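Local coordinates for extracellular solute-binding protein, family 1 (Bifidobacterium longum subsp. infantis ATCC 15697, PDB 3OMB) that probably captures a solute, possibly a carbohydrate, outside the cell for an ABC-type importer, and carries a bound magnesium ion, at residues W82-K86 with N101-E107; W311-D315 with H437-L441. All coordinates share one frame; numbering follows the deposited sequence.

Interaction 1: residues W82-K86 with N101-E107; sequences WAQQK and NGYGAVE
Trp82 reaches from its helix toward the loop at Gly102 and Tyr103 and meets it with one long edge of the indole. CG lies anti to the backbone N (chi1 -178°), which carries the ring off the helix toward that loop. At the pyrrole end Trp82 NE1 donates a hydrogen bond to Gly102 O at 2.9 Å. The bond is nearly straight, 160° at the hydrogen. The carbonyl oxygen lies in the indole plane, and the N-H meets it in the carbonyl plane, on a lone pair. Farther along the edge, the six-membered ring points at the face of Tyr103 in an offset edge-to-face pair, with the planes at 77°. Trp82 CZ2 comes to 3.6 Å from Tyr103 CZ, and Trp82 CH2 lies 3.3 Å from Tyr103 OH. With an alanine here the N-H and the ring edge are gone; Gly102 O would probably lack its partner, and a gap is likely to open beside Tyr103. Lys86, one turn later, covers part of one indole face with its CB. Extended beyond CG, the Lys86 chain brings its CE to 3.8 Å from Tyr103 CD1 and its NZ to the carboxylate of Glu107. The salt bridge is long, with Lys86 NZ 3.2 Å from Glu107 OE2, and its hydrogen bond is weak. Glu107 OE1 also accepts from Gly104 N at 2.9 Å, which is likely to steady the carboxylate. The contact joins helix 79-92 to the loop between strand 98-100 and helix 106-110. Trp82 also packs on Leu45 of strand 41-48 and Val77 of strand 71-78.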
# COMPACT_ATOMS: atom_id res chain seq x y z
N TRP A 82 -5.66 17.80 -4.02
CA TRP A 82 -6.71 17.51 -3.04
C TRP A 82 -6.23 17.73 -1.60
O TRP A 82 -6.97 18.26 -0.77
CB TRP A 82 -7.25 16.09 -3.23
CG TRP A 82 -8.39 15.72 -2.31
CD1 TRP A 82 -8.44 14.63 -1.49
CD2 TRP A 82 -9.62 16.43 -2.12
NE1 TRP A 82 -9.63 14.61 -0.80
CE2 TRP A 82 -10.37 15.71 -1.16
CE3 TRP A 82 -10.16 17.60 -2.66
CZ2 TRP A 82 -11.63 16.12 -0.73
CZ3 TRP A 82 -11.42 18.02 -2.22
CH2 TRP A 82 -12.14 17.28 -1.27
N ALA A 83 -4.99 17.31 -1.33
CA ALA A 83 -4.37 17.44 -0.01
C ALA A 83 -4.45 18.87 0.52
O ALA A 83 -4.63 19.07 1.72
CB ALA A 83 -2.92 16.96 -0.05
N GLN A 84 -4.35 19.84 -0.38
CA GLN A 84 -4.50 21.25 -0.04
C GLN A 84 -5.95 21.73 0.01
O GLN A 84 -6.31 22.56 0.86
CB GLN A 84 -3.70 22.11 -1.02
CG GLN A 84 -2.27 22.30 -0.55
CD GLN A 84 -1.26 22.26 -1.67
OE1 GLN A 84 -1.31 21.41 -2.57
NE2 GLN A 84 -0.30 23.17 -1.61
N GLN A 85 -6.76 21.18 -0.88
CA GLN A 85 -8.15 21.58 -1.04
C GLN A 85 -9.10 20.95 0.00
O GLN A 85 -10.14 21.53 0.31
CB GLN A 85 -8.59 21.16 -2.44
CG GLN A 85 -9.39 22.20 -3.21
CD GLN A 85 -9.56 21.79 -4.66
OE1 GLN A 85 -8.58 21.55 -5.37
NE2 GLN A 85 -10.81 21.70 -5.11
N LYS A 86 -8.74 19.78 0.53
CA LYS A 86 -9.62 18.96 1.37
C LYS A 86 -10.24 19.64 2.60
O LYS A 86 -11.45 19.89 2.65
CB LYS A 86 -8.91 17.66 1.80
CG LYS A 86 -9.79 16.73 2.57
CD LYS A 86 -9.03 15.55 3.09
CE LYS A 86 -9.98 14.58 3.76
NZ LYS A 86 -9.35 13.26 4.00
N ASN A 101 -12.63 8.47 -3.20
CA ASN A 101 -11.34 8.63 -2.54
C ASN A 101 -11.15 10.06 -2.06
O ASN A 101 -10.05 10.60 -2.16
CB ASN A 101 -10.17 8.20 -3.43
CG ASN A 101 -10.05 6.69 -3.53
OD1 ASN A 101 -9.84 6.00 -2.54
ND2 ASN A 101 -10.15 6.17 -4.75
N GLY A 102 -12.22 10.67 -1.57
CA GLY A 102 -12.15 12.02 -1.04
C GLY A 102 -11.93 12.05 0.46
O GLY A 102 -11.06 12.76 0.94
N TYR A 103 -12.69 11.23 1.18
CA TYR A 103 -12.79 11.31 2.63
C TYR A 103 -12.72 9.96 3.29
O TYR A 103 -13.01 8.95 2.67
CB TYR A 103 -14.14 11.93 3.00
CG TYR A 103 -14.36 13.25 2.33
CD1 TYR A 103 -13.69 14.39 2.78
CD2 TYR A 103 -15.19 13.36 1.22
CE1 TYR A 103 -13.86 15.60 2.14
CE2 TYR A 103 -15.38 14.58 0.59
CZ TYR A 103 -14.72 15.70 1.05
OH TYR A 103 -14.89 16.91 0.43
N GLY A 104 -12.33 9.94 4.55
CA GLY A 104 -12.44 8.72 5.34
C GLY A 104 -13.58 8.88 6.32
O GLY A 104 -14.05 9.99 6.54
N ALA A 105 -13.98 7.77 6.93
CA ALA A 105 -15.13 7.73 7.84
C ALA A 105 -15.02 8.59 9.10
O ALA A 105 -16.04 9.08 9.59
CB ALA A 105 -15.44 6.29 8.23
N VAL A 106 -13.81 8.77 9.63
CA VAL A 106 -13.62 9.57 10.83
C VAL A 106 -14.10 11.01 10.60
O VAL A 106 -14.51 11.70 11.55
CB VAL A 106 -12.14 9.58 11.29
CG1 VAL A 106 -11.27 10.43 10.35
CG2 VAL A 106 -12.02 10.06 12.75
N GLU A 107 -14.07 11.46 9.35
CA GLU A 107 -14.54 12.80 9.01
C GLU A 107 -16.04 13.01 9.15
O GLU A 107 -16.50 14.11 9.45
CB GLU A 107 -14.06 13.19 7.62
CG GLU A 107 -12.71 13.87 7.72
CD GLU A 107 -11.67 13.26 6.82
OE1 GLU A 107 -12.01 12.41 5.96
OE2 GLU A 107 -10.49 13.64 6.99

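Interaction 2: residues W311-D315 with H437-L441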
# COMPACT_ATOMS: atom_id res chain seq x y z
N TRP A 311 8.82 -4.15 -5.75
CA TRP A 311 7.61 -4.81 -6.26
C TRP A 311 7.93 -6.11 -6.99
O TRP A 311 7.40 -7.18 -6.63
CB TRP A 311 6.83 -3.85 -7.16
CG TRP A 311 5.53 -4.37 -7.71
CD1 TRP A 311 5.33 -4.97 -8.91
CD2 TRP A 311 4.23 -4.30 -7.08
NE1 TRP A 311 3.99 -5.28 -9.09
CE2 TRP A 311 3.30 -4.87 -7.98
CE3 TRP A 311 3.77 -3.79 -5.87
CZ2 TRP A 311 1.93 -4.96 -7.69
CZ3 TRP A 311 2.40 -3.87 -5.58
CH2 TRP A 311 1.50 -4.47 -6.49
N SER A 312 8.80 -6.02 -7.99
CA SER A 312 9.06 -7.13 -8.92
C SER A 312 10.33 -6.87 -9.74
O SER A 312 10.72 -5.72 -9.94
CB SER A 312 7.88 -7.31 -9.88
OG SER A 312 7.88 -6.30 -10.88
N PRO A 313 10.97 -7.94 -10.22
CA PRO A 313 12.13 -7.77 -11.09
C PRO A 313 11.84 -6.79 -12.23
O PRO A 313 12.66 -5.94 -12.52
CB PRO A 313 12.35 -9.17 -11.65
CG PRO A 313 11.96 -10.05 -10.47
CD PRO A 313 10.68 -9.37 -9.98
N SER A 314 10.69 -6.91 -12.87
CA SER A 314 10.38 -6.03 -13.96
C SER A 314 10.16 -4.58 -13.51
O SER A 314 10.65 -3.67 -14.15
CB SER A 314 9.14 -6.52 -14.69
OG SER A 314 8.66 -5.49 -15.51
N ASP A 315 9.44 -4.38 -12.42
CA ASP A 315 9.17 -3.02 -11.96
C ASP A 315 10.44 -2.31 -11.50
O ASP A 315 10.63 -1.12 -11.76
CB ASP A 315 8.15 -3.02 -10.82
CG ASP A 315 7.56 -1.63 -10.55
OD1 ASP A 315 7.01 -1.02 -11.50
OD2 ASP A 315 7.65 -1.15 -9.40
N HIS A 437 1.18 -5.90 -14.31
CA HIS A 437 1.40 -5.47 -12.93
C HIS A 437 0.87 -6.56 -11.95
O HIS A 437 1.49 -6.83 -10.93
CB HIS A 437 0.73 -4.09 -12.74
CG HIS A 437 1.17 -3.35 -11.51
ND1 HIS A 437 2.48 -2.98 -11.28
CD2 HIS A 437 0.45 -2.84 -10.47
CE1 HIS A 437 2.56 -2.31 -10.14
NE2 HIS A 437 1.34 -2.21 -9.63
N ALA A 438 -0.24 -7.20 -12.31
CA ALA A 438 -0.82 -8.29 -11.52
C ALA A 438 -0.06 -9.60 -11.72
O ALA A 438 0.30 -10.26 -10.75
CB ALA A 438 -2.29 -8.48 -11.87
N ASP A 439 0.18 -9.97 -12.99
CA ASP A 439 0.97 -11.17 -13.31
C ASP A 439 2.34 -11.24 -12.62
O ASP A 439 2.71 -12.30 -12.12
CB ASP A 439 1.12 -11.33 -14.82
CG ASP A 439 -0.21 -11.60 -15.52
OD1 ASP A 439 -1.26 -11.78 -14.85
OD2 ASP A 439 -0.19 -11.62 -16.77
N GLU A 440 3.08 -10.14 -12.59
CA GLU A 440 4.39 -10.11 -11.92
C GLU A 440 4.21 -10.25 -10.41
O GLU A 440 5.06 -10.84 -9.73
CB GLU A 440 5.11 -8.79 -12.16
CG GLU A 440 5.46 -8.47 -13.58
CD GLU A 440 5.60 -6.96 -13.75
OE1 GLU A 440 5.68 -6.25 -12.72
OE2 GLU A 440 5.63 -6.49 -14.92
N LEU A 441 3.12 -9.69 -9.89
CA LEU A 441 2.83 -9.77 -8.46
C LEU A 441 2.57 -11.22 -8.06
O LEU A 441 3.14 -11.72 -7.10
CB LEU A 441 1.65 -8.86 -8.08
CG LEU A 441 1.41 -8.72 -6.58
CD1 LEU A 441 2.64 -8.11 -5.92
CD2 LEU A 441 0.17 -7.88 -6.31
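Glu440 receives the hydroxyls of Ser312 and Ser314, at the start of helix 313-317. Ser312 OG donates to Glu440 OE1 at 2.9 Å, approaching from above the carboxylate plane, 49° out of it. Ser314 OG donates to Glu440 OE2 at 3.2 Å, a weak bond. Each carboxylate oxygen thus has a hydroxyl partner, which is likely to limit rotation of the group. Ser312 OG works in two directions, for it also accepts from Asp315 N at 2.9 Å. With chi1 at 76°, OG sits between the backbone N and the carbonyl carbon, where it can meet the amide three residues on. Two nearby hydroxyls would probably stabilise the negative charge of Glu440. Trp311 is gripped less by polar bonds. Trp311 NE1 donates weakly to His437 O at 3.5 Å, and the oxygen lies near the indole plane. The same backbone oxygen also accepts weakly from Leu441 N within the helix. The faces of the indole are covered instead. The His437 ring lies over one face in an offset stack on the five-membered ring of Trp311, centroids 4.3 Å apart and planes at 5°. Leu441 CD1 sits over the opposite face, 3.8 Å from the centroid of the Trp311 six-membered ring, as a CH-pi contact. Tyr160 touches both His437 and Leu441 from a loop. The arrangement is a serine N-cap: Ser312 OG accepts from Asp315 N at the start of helix 313-317, which follows strand 305-310, and Glu440 of helix 436-452 accepts from the capping hydroxyl.

In the fold
Interactions 1 and 2 share no helix or strand. Their centres are 30 Å apart, on opposite sides of the chain's centre, and their nearest atoms are about 15 Å apart. Both are partly buried, and each pairs a helix with a loop that runs into a short helix. Interaction 1 is local in sequence and lies beside the sheet containing strands 41-48 and 71-78. Interaction 2 joins residues more than 120 positions apart, next to the sheet containing strands 305-310 and 166-170. A tryptophan is central to both. Trp82 meets the other segment mainly by its edge, Trp311 mainly by its two faces. Opposite charges meet in interaction 1; in interaction 2 the carboxylate meets neutral hydroxyls.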